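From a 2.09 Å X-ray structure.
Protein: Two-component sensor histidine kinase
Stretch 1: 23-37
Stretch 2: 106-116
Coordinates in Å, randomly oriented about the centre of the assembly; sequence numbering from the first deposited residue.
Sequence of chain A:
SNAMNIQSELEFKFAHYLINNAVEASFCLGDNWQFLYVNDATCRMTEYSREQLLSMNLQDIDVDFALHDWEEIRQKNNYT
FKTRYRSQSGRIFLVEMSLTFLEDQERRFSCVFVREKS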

ATOM      1  N   VAL A  23      -6.188  -4.097   0.424  1.00 33.36           N
ATOM      2  CA  VAL A  23      -6.692  -5.347   0.964  1.00 39.06           C
ATOM      3  C   VAL A  23      -5.637  -6.162   1.733  1.00 37.10           C
ATOM      4  O   VAL A  23      -5.959  -6.881   2.676  1.00 33.12           O
ATOM      5  CB  VAL A  23      -7.274  -6.200  -0.189  1.00 46.46           C
ATOM      6  CG1 VAL A  23      -7.324  -7.664   0.179  1.00 46.46           C
ATOM      7  CG2 VAL A  23      -8.656  -5.689  -0.579  1.00 54.37           C
ATOM      8  N   GLU A  24      -4.379  -6.078   1.327  1.00 37.80           N
ATOM      9  CA  GLU A  24      -3.363  -6.933   1.925  1.00 40.56           C
ATOM     10  C   GLU A  24      -2.833  -6.362   3.240  1.00 29.87           C
ATOM     11  O   GLU A  24      -2.596  -5.167   3.356  1.00 28.52           O
ATOM     12  CB  GLU A  24      -2.201  -7.157   0.958  1.00 36.62           C
ATOM     13  CG  GLU A  24      -0.991  -7.784   1.638  1.00 42.36           C
ATOM     14  CD  GLU A  24      -0.250  -8.766   0.750  1.00 52.28           C
ATOM     15  OE1 GLU A  24      -0.057  -8.461  -0.440  1.00 54.23           O
ATOM     16  OE2 GLU A  24       0.139  -9.849   1.242  1.00 62.85           O
ATOM     17  N   ALA A  25      -2.633  -7.226   4.225  1.00 25.29           N
ATOM     18  CA  ALA A  25      -2.018  -6.798   5.472  1.00 27.94           C
ATOM     19  C   ALA A  25      -0.581  -6.361   5.210  1.00 25.05           C
ATOM     20  O   ALA A  25       0.227  -7.119   4.683  1.00 30.56           O
ATOM     21  CB  ALA A  25      -2.068  -7.905   6.507  1.00 30.33           C
ATOM     22  N   SER A  26      -0.279  -5.127   5.585  1.00 24.12           N
ATOM     23  CA  SER A  26       1.032  -4.529   5.383  1.00 24.48           C
ATOM     24  C   SER A  26       1.436  -3.828   6.666  1.00 26.93           C
ATOM     25  O   SER A  26       0.610  -3.160   7.293  1.00 28.64           O
ATOM     26  CB  SER A  26       0.978  -3.472   4.271  1.00 24.40           C
ATOM     27  OG  SER A  26       0.360  -3.962   3.093  1.00 37.62           O
ATOM     28  N   PHE A  27       2.701  -3.941   7.057  1.00 22.73           N
ATOM     29  CA  PHE A  27       3.149  -3.213   8.245  1.00 23.24           C
ATOM     30  C   PHE A  27       4.653  -3.046   8.284  1.00 24.99           C
ATOM     31  O   PHE A  27       5.372  -3.696   7.534  1.00 25.49           O
ATOM     32  CB  PHE A  27       2.658  -3.899   9.523  1.00 25.46           C
ATOM     33  CG  PHE A  27       3.102  -5.329   9.662  1.00 27.42           C
ATOM     34  CD1 PHE A  27       4.364  -5.636  10.145  1.00 28.41           C
ATOM     35  CD2 PHE A  27       2.246  -6.369   9.325  1.00 30.89           C
ATOM     36  CE1 PHE A  27       4.770  -6.967  10.291  1.00 23.99           C
ATOM     37  CE2 PHE A  27       2.639  -7.694   9.464  1.00 32.20           C
ATOM     38  CZ  PHE A  27       3.903  -7.995   9.941  1.00 25.80           C
ATOM     39  N   CYS A  28       5.118  -2.152   9.151  1.00 24.69           N
ATOM     40  CA  CYS A  28       6.549  -1.914   9.319  1.00 29.46           C
ATOM     41  C   CYS A  28       7.001  -2.316  10.717  1.00 26.22           C
ATOM     42  O   CYS A  28       6.325  -2.023  11.685  1.00 25.23           O
ATOM     43  CB  CYS A  28       6.877  -0.442   9.078  1.00 35.41           C
ATOM     44  SG  CYS A  28       6.719   0.067   7.355  1.00 33.99           S
ATOM     45  N   LEU A  29       8.140  -3.000  10.789  1.00 24.35           N
ATOM     46  CA  LEU A  29       8.777  -3.377  12.041  1.00 29.68           C
ATOM     47  C   LEU A  29      10.087  -2.620  12.193  1.00 33.60           C
ATOM     48  O   LEU A  29      10.803  -2.437  11.216  1.00 31.82           O
ATOM     49  CB  LEU A  29       9.096  -4.869  12.031  1.00 29.87           C
ATOM     50  CG  LEU A  29       7.913  -5.803  11.818  1.00 32.00           C
ATOM     51  CD1 LEU A  29       8.399  -7.233  11.574  1.00 31.85           C
ATOM     52  CD2 LEU A  29       6.987  -5.727  13.019  1.00 25.64           C
ATOM     53  N   GLY A  30      10.401  -2.196  13.416  1.00 35.23           N
ATOM     54  CA  GLY A  30      11.688  -1.599  13.727  1.00 35.10           C
ATOM     55  C   GLY A  30      12.755  -2.665  13.919  1.00 38.72           C
ATOM     56  O   GLY A  30      12.501  -3.853  13.741  1.00 38.97           O
ATOM     57  N   ASP A  31      13.952  -2.249  14.304  1.00 40.26           N
ATOM     58  CA  ASP A  31      15.089  -3.157  14.305  1.00 45.25           C
ATOM     59  C   ASP A  31      14.935  -4.259  15.364  1.00 44.93           C
ATOM     60  O   ASP A  31      15.565  -5.310  15.266  1.00 44.92           O
ATOM     61  CB  ASP A  31      16.394  -2.370  14.496  1.00 55.65           C
ATOM     62  CG  ASP A  31      17.605  -3.073  13.886  1.00 60.30           C
ATOM     63  OD1 ASP A  31      17.483  -3.678  12.798  1.00 49.77           O
ATOM     64  OD2 ASP A  31      18.689  -3.020  14.502  1.00 73.69           O
ATOM     65  N   ASN A  32      14.095  -4.024  16.369  1.00 43.59           N
ATOM     66  CA  ASN A  32      13.811  -5.050  17.376  1.00 45.52           C
ATOM     67  C   ASN A  32      12.445  -5.709  17.161  1.00 43.24           C
ATOM     68  O   ASN A  32      11.879  -6.287  18.079  1.00 47.84           O
ATOM     69  CB  ASN A  32      13.884  -4.469  18.788  1.00 56.04           C
ATOM     70  CG  ASN A  32      14.940  -3.392  18.923  1.00 77.89           C
ATOM     71  OD1 ASN A  32      16.136  -3.657  18.781  1.00 84.43           O
ATOM     72  ND2 ASN A  32      14.504  -2.166  19.207  1.00 87.50           N
ATOM     73  N   TRP A  33      11.931  -5.603  15.941  1.00 33.67           N
ATOM     74  CA  TRP A  33      10.684  -6.249  15.535  1.00 30.33           C
ATOM     75  C   TRP A  33       9.449  -5.662  16.221  1.00 28.61           C
ATOM     76  O   TRP A  33       8.384  -6.269  16.205  1.00 28.77           O
ATOM     77  CB  TRP A  33      10.750  -7.767  15.756  1.00 28.69           C
ATOM     78  CG  TRP A  33      12.071  -8.344  15.380  1.00 32.89           C
ATOM     79  CD1 TRP A  33      13.072  -8.721  16.232  1.00 37.02           C
ATOM     80  CD2 TRP A  33      12.556  -8.591  14.057  1.00 36.99           C
ATOM     81  NE1 TRP A  33      14.150  -9.193  15.518  1.00 37.94           N
ATOM     82  CE2 TRP A  33      13.859  -9.124  14.181  1.00 41.36           C
ATOM     83  CE3 TRP A  33      12.019  -8.414  12.775  1.00 44.11           C
ATOM     84  CZ2 TRP A  33      14.635  -9.478  13.071  1.00 48.24           C
ATOM     85  CZ3 TRP A  33      12.790  -8.769  11.670  1.00 44.49           C
ATOM     86  CH2 TRP A  33      14.085  -9.292  11.828  1.00 48.39           C
ATOM     87  N   GLN A  34       9.593  -4.482  16.810  1.00 30.79           N
ATOM     88  CA  GLN A  34       8.445  -3.715  17.292  1.00 35.76           C
ATOM     89  C   GLN A  34       7.659  -3.154  16.103  1.00 39.41           C
ATOM     90  O   GLN A  34       8.250  -2.694  15.136  1.00 45.69           O
ATOM     91  CB  GLN A  34       8.902  -2.572  18.210  1.00 36.94           C
ATOM     92  CG  GLN A  34       9.611  -1.388  17.523  1.00 45.45           C
ATOM     93  CD  GLN A  34      11.121  -1.579  17.359  1.00 51.96           C
ATOM     94  OE1 GLN A  34      11.590  -2.641  16.953  1.00 45.74           O
ATOM     95  NE2 GLN A  34      11.885  -0.539  17.678  1.00 58.41           N
ATOM     96  N   PHE A  35       6.330  -3.216  16.155  1.00 32.90           N
ATOM     97  CA  PHE A  35       5.507  -2.565  15.138  1.00 34.52           C
ATOM     98  C   PHE A  35       5.714  -1.047  15.173  1.00 36.17           C
ATOM     99  O   PHE A  35       5.769  -0.445  16.237  1.00 36.58           O
ATOM    100  CB  PHE A  35       4.025  -2.874  15.355  1.00 33.12           C
ATOM    101  CG  PHE A  35       3.672  -4.316  15.170  1.00 30.84           C
ATOM    102  CD1 PHE A  35       3.488  -4.842  13.891  1.00 31.26           C
ATOM    103  CD2 PHE A  35       3.517  -5.153  16.273  1.00 30.20           C
ATOM    104  CE1 PHE A  35       3.159  -6.182  13.710  1.00 34.65           C
ATOM    105  CE2 PHE A  35       3.195  -6.492  16.115  1.00 25.34           C
ATOM    106  CZ  PHE A  35       3.010  -7.015  14.821  1.00 33.52           C
ATOM    107  N   LEU A  36       5.822  -0.435  14.002  1.00 31.35           N
ATOM    108  CA  LEU A  36       5.998   1.009  13.900  1.00 37.84           C
ATOM    109  C   LEU A  36       4.823   1.618  13.167  1.00 31.12           C
ATOM    110  O   LEU A  36       4.453   2.771  13.394  1.00 30.22           O
ATOM    111  CB  LEU A  36       7.279   1.344  13.132  1.00 37.23           C
ATOM    112  CG  LEU A  36       8.572   0.811  13.741  1.00 33.48           C
ATOM    113  CD1 LEU A  36       9.743   1.165  12.848  1.00 37.58           C
ATOM    114  CD2 LEU A  36       8.774   1.359  15.142  1.00 33.72           C
ATOM    115  N   TYR A  37       4.250   0.834  12.264  1.00 29.36           N
ATOM    116  CA  TYR A  37       3.140   1.286  11.457  1.00 27.27           C
ATOM    117  C   TYR A  37       2.376   0.060  10.991  1.00 27.39           C
ATOM    118  O   TYR A  37       2.979  -0.918  10.580  1.00 31.92           O
ATOM    119  CB  TYR A  37       3.650   2.090  10.251  1.00 26.67           C
ATOM    120  CG  TYR A  37       2.525   2.637   9.425  1.00 32.16           C
ATOM    121  CD1 TYR A  37       1.880   1.845   8.487  1.00 32.92           C
ATOM    122  CD2 TYR A  37       2.072   3.934   9.610  1.00 33.64           C
ATOM    123  CE1 TYR A  37       0.823   2.342   7.735  1.00 27.68           C
ATOM    124  CE2 TYR A  37       1.026   4.435   8.863  1.00 28.73           C
ATOM    125  CZ  TYR A  37       0.403   3.635   7.935  1.00 28.21           C
ATOM    126  OH  TYR A  37      -0.651   4.131   7.210  1.00 32.69           O
ATOM    127  N   GLU A 106      18.700   7.208  10.404  1.00 69.67           N
ATOM    128  CA  GLU A 106      19.331   6.303  11.368  1.00 66.49           C
ATOM    129  C   GLU A 106      18.417   5.158  11.799  1.00 61.85           C
ATOM    130  O   GLU A 106      18.654   4.514  12.824  1.00 61.35           O
ATOM    131  CB  GLU A 106      19.815   7.074  12.599  1.00 67.38           C
ATOM    132  CG  GLU A 106      18.771   7.976  13.238  1.00 71.51           C
ATOM    133  CD  GLU A 106      19.309   8.695  14.466  1.00 90.21           C
ATOM    134  OE1 GLU A 106      20.473   9.163  14.428  1.00 89.79           O
ATOM    135  OE2 GLU A 106      18.572   8.788  15.472  1.00 91.08           O
ATOM    136  N   ARG A 107      17.382   4.895  11.010  1.00 53.15           N
ATOM    137  CA  ARG A 107      16.441   3.827  11.333  1.00 56.21           C
ATOM    138  C   ARG A 107      16.505   2.727  10.291  1.00 54.07           C
ATOM    139  O   ARG A 107      16.271   2.974   9.117  1.00 47.89           O
ATOM    140  CB  ARG A 107      15.011   4.365  11.387  1.00 53.72           C
ATOM    141  CG  ARG A 107      14.382   4.308  12.760  1.00 59.82           C
ATOM    142  CD  ARG A 107      13.166   3.395  12.784  1.00 65.55           C
ATOM    143  NE  ARG A 107      12.906   2.880  14.129  1.00 70.69           N
ATOM    144  CZ  ARG A 107      13.451   1.772  14.632  1.00 67.92           C
ATOM    145  NH1 ARG A 107      13.152   1.399  15.870  1.00 72.26           N
ATOM    146  NH2 ARG A 107      14.294   1.038  13.907  1.00 54.44           N
ATOM    147  N   ARG A 108      16.832   1.514  10.718  1.00 51.28           N
ATOM    148  CA  ARG A 108      16.632   0.355   9.871  1.00 49.80           C
ATOM    149  C   ARG A 108      15.291  -0.255  10.262  1.00 43.35           C
ATOM    150  O   ARG A 108      14.966  -0.365  11.445  1.00 39.43           O
ATOM    151  CB  ARG A 108      17.768  -0.655  10.030  1.00 53.13           C
ATOM    152  CG  ARG A 108      17.707  -1.811   9.036  1.00 53.51           C
ATOM    153  CD  ARG A 108      19.049  -2.511   8.921  1.00 56.67           C
ATOM    154  NE  ARG A 108      18.956  -3.782   8.209  1.00 68.62           N
ATOM    155  CZ  ARG A 108      19.021  -3.911   6.885  1.00 76.15           C
ATOM    156  NH1 ARG A 108      18.930  -5.113   6.328  1.00 82.83           N
ATOM    157  NH2 ARG A 108      19.170  -2.841   6.113  1.00 70.94           N
ATOM    158  N   PHE A 109      14.499  -0.630   9.268  1.00 35.09           N
ATOM    159  CA  PHE A 109      13.184  -1.199   9.537  1.00 33.44           C
ATOM    160  C   PHE A 109      12.810  -2.088   8.376  1.00 29.62           C
ATOM    161  O   PHE A 109      13.493  -2.103   7.369  1.00 34.10           O
ATOM    162  CB  PHE A 109      12.147  -0.094   9.714  1.00 31.90           C
ATOM    163  CG  PHE A 109      12.005   0.798   8.515  1.00 36.31           C
ATOM    164  CD1 PHE A 109      12.932   1.786   8.259  1.00 33.94           C
ATOM    165  CD2 PHE A 109      10.939   0.648   7.652  1.00 37.49           C
ATOM    166  CE1 PHE A 109      12.799   2.611   7.153  1.00 40.62           C
ATOM    167  CE2 PHE A 109      10.797   1.465   6.553  1.00 36.38           C
ATOM    168  CZ  PHE A 109      11.730   2.448   6.300  1.00 41.09           C
ATOM    169  N   SER A 110      11.745  -2.857   8.517  1.00 34.69           N
ATOM    170  CA  SER A 110      11.329  -3.692   7.412  1.00 38.25           C
ATOM    171  C   SER A 110       9.894  -3.392   7.052  1.00 32.15           C
ATOM    172  O   SER A 110       9.091  -3.034   7.899  1.00 32.11           O
ATOM    173  CB  SER A 110      11.520  -5.174   7.734  1.00 33.41           C
ATOM    174  OG  SER A 110      10.817  -5.522   8.900  1.00 39.94           O
ATOM    175  N   CYS A 111       9.621  -3.473   5.758  1.00 36.70           N
ATOM    176  CA  CYS A 111       8.277  -3.493   5.234  1.00 36.57           C
ATOM    177  C   CYS A 111       7.877  -4.942   5.124  1.00 34.29           C
ATOM    178  O   CYS A 111       8.627  -5.769   4.607  1.00 35.53           O
ATOM    179  CB  CYS A 111       8.241  -2.842   3.854  1.00 44.91           C
ATOM    180  SG  CYS A 111       8.552  -1.074   3.904  1.00 48.39           S
ATOM    181  N   VAL A 112       6.686  -5.247   5.603  1.00 28.25           N
ATOM    182  CA  VAL A 112       6.221  -6.609   5.642  1.00 32.62           C
ATOM    183  C   VAL A 112       4.857  -6.676   4.974  1.00 27.61           C
ATOM    184  O   VAL A 112       3.974  -5.889   5.292  1.00 27.89           O
ATOM    185  CB  VAL A 112       6.120  -7.086   7.103  1.00 34.39           C
ATOM    186  CG1 VAL A 112       5.613  -8.504   7.178  1.00 30.39           C
ATOM    187  CG2 VAL A 112       7.472  -6.973   7.773  1.00 34.54           C
ATOM    188  N   PHE A 113       4.701  -7.595   4.028  1.00 24.99           N
ATOM    189  CA  PHE A 113       3.390  -7.916   3.473  1.00 26.47           C
ATOM    190  C   PHE A 113       3.006  -9.338   3.863  1.00 32.04           C
ATOM    191  O   PHE A 113       3.812 -10.263   3.749  1.00 30.20           O
ATOM    192  CB  PHE A 113       3.403  -7.743   1.963  1.00 31.74           C
ATOM    193  CG  PHE A 113       3.687  -6.337   1.542  1.00 38.31           C
ATOM    194  CD1 PHE A 113       4.989  -5.905   1.372  1.00 42.36           C
ATOM    195  CD2 PHE A 113       2.655  -5.433   1.366  1.00 40.54           C
ATOM    196  CE1 PHE A 113       5.255  -4.605   1.001  1.00 47.38           C
ATOM    197  CE2 PHE A 113       2.915  -4.131   0.987  1.00 40.57           C
ATOM    198  CZ  PHE A 113       4.217  -3.716   0.819  1.00 44.11           C
ATOM    199  N   VAL A 114       1.771  -9.510   4.321  1.00 28.60           N
ATOM    200  CA  VAL A 114       1.341 -10.786   4.884  1.00 27.06           C
ATOM    201  C   VAL A 114       0.068 -11.287   4.216  1.00 28.47           C
ATOM    202  O   VAL A 114      -0.944 -10.596   4.177  1.00 35.79           O
ATOM    203  CB  VAL A 114       1.133 -10.670   6.394  1.00 27.46           C
ATOM    204  CG1 VAL A 114       0.893 -12.048   7.025  1.00 24.82           C
ATOM    205  CG2 VAL A 114       2.352 -10.006   7.006  1.00 29.54           C
ATOM    206  N   ARG A 115       0.149 -12.492   3.661  1.00 34.67           N
ATOM    207  CA  ARG A 115      -0.991 -13.135   3.033  1.00 39.78           C
ATOM    208  C   ARG A 115      -1.471 -14.228   3.958  1.00 39.88           C
ATOM    209  O   ARG A 115      -0.684 -15.042   4.425  1.00 33.58           O
ATOM    210  CB  ARG A 115      -0.599 -13.756   1.692  1.00 48.81           C
ATOM    211  CG  ARG A 115      -0.406 -12.764   0.567  1.00 70.17           C
ATOM    212  CD  ARG A 115       0.124 -13.437  -0.693  1.00 81.51           C
ATOM    213  NE  ARG A 115       1.584 -13.406  -0.753  1.00 83.07           N
ATOM    214  CZ  ARG A 115       2.300 -13.777  -1.812  1.00 88.33           C
ATOM    215  NH1 ARG A 115       3.626 -13.713  -1.777  1.00 86.64           N
ATOM    216  NH2 ARG A 115       1.692 -14.214  -2.908  1.00 94.12           N
ATOM    217  N   GLU A 116      -2.766 -14.251   4.220  1.00 48.14           N
ATOM    218  CA  GLU A 116      -3.330 -15.312   5.025  1.00 47.89           C
ATOM    219  C   GLU A 116      -3.394 -16.560   4.157  1.00 49.03           C
ATOM    220  O   GLU A 116      -4.114 -16.595   3.158  1.00 49.30           O
ATOM    221  CB  GLU A 116      -4.719 -14.912   5.521  1.00 49.12           C
ATOM    222  CG  GLU A 116      -5.173 -15.664   6.760  1.00 65.80           C
ATOM    223  CD  GLU A 116      -6.293 -14.955   7.507  1.00 74.67           C
ATOM    224  OE1 GLU A 116      -6.740 -13.872   7.065  1.00 76.17           O
ATOM    225  OE2 GLU A 116      -6.717 -15.487   8.552  1.00 80.51           O
TER
HETATM  226  O   HOH W   1      -3.488 -10.093   3.857  1.00 34.41           O
HETATM  227  O   HOH W   2      12.761  -5.309  11.171  1.00 39.40           O

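Two antiparallel strands set the frame, their axes 4.7 Å apart at closest approach and their N-to-C directions 161° apart. Because the backbone is paired residue by residue, the side chains have little freedom in where they start; the shape of the contact is decided by how each one leans across to its neighbours. The ladder is most regular from Phe27/Val112 to Leu29/Ser110. Phe27 N donates to Val112 O at 2.9 Å and Val112 N to Phe27 O at 2.8 Å, and the same double link recurs where Leu29 N reaches Ser110 O at 3.0 Å and Ser110 N reaches Leu29 O at 2.9 Å. At the non-hydrogen-bonded pairs, Cys28/Cys111 and Ser26/Phe113, the CA atoms come closer (Cys28 CA to Cys111 CA 4.7 Å, Ser26 CA to Phe113 CA 4.5 Å), and CA-H groups approach carbonyls: Ser26 CA lies 3.2 Å from Val112 O, and Cys28 CA 3.1 Å from Ser110 O.

The face carrying Ala25, Phe27, Leu29, Ser110, Val112 and Val114 holds the main fit. Phe27, with chi1 at 58° (p), starts out along this face but brings the end of its ring closer to the opposite strand. Val112 lies over one face of that ring, its CB 3.8 Å from the ring centroid and 24° off the normal, while its CG1 comes within 3.3 Å of Phe27 CZ. Val114 meets the ring obliquely, Val114 CG2 standing 3.4 Å from Phe27 CE2. The ring thus lies against two successive valines of this face, Val112 over its face and Val114 obliquely. The other methyl of Val112 is used too: its CG2 packs 3.9 Å from Leu29 CD1, so one valine touches both Phe27 and Leu29. Small residues close the row, with Ala25 CB 4.2 Å from Val114 CB and Leu29 CB 3.6 Å from Ser110 OG.

The other face is built differently. Cys28 and Cys111 sit as a pair, their SG atoms 4.1 Å apart, too far for a disulfide, and Cys28 SG also meets Phe109 CD2 at 4.3 Å. One step along, Ser26 OG lies 3.2 Å from Phe113 CD2, a small side chain beside a large ring; that hydroxyl also donates to Glu24 O at 3.2 Å, within its own stretch.

At the turn, a missing side chain makes the room. Gly30 CA and Leu36 CD1 both lie over one face of the Arg107 guanidinium, the latter 3.8 Å from Arg107 NE. A CB on Gly30 would fall 2.8 Å from Arg107 NH1 and 2.6 Å from Gln34 CD, a clash with both. Gln34 NE2 approaches the guanidinium edge, but at 2.9 Å from Arg107 NH1 it is a donor facing a donor, closeness without a bond.

Water finishes the far end, where water 1 accepts from Ala25 N at 3.0 Å and donates to Val114 O at 2.6 Å. The rule to read here is a division between faces: a broad ring against branched residues on one, small side chains (Ser26, Cys28, Cys111) beside the Phe113 and Phe109 rings on the other, and glycine where Arg107 and Gln34 leave no room for a CB.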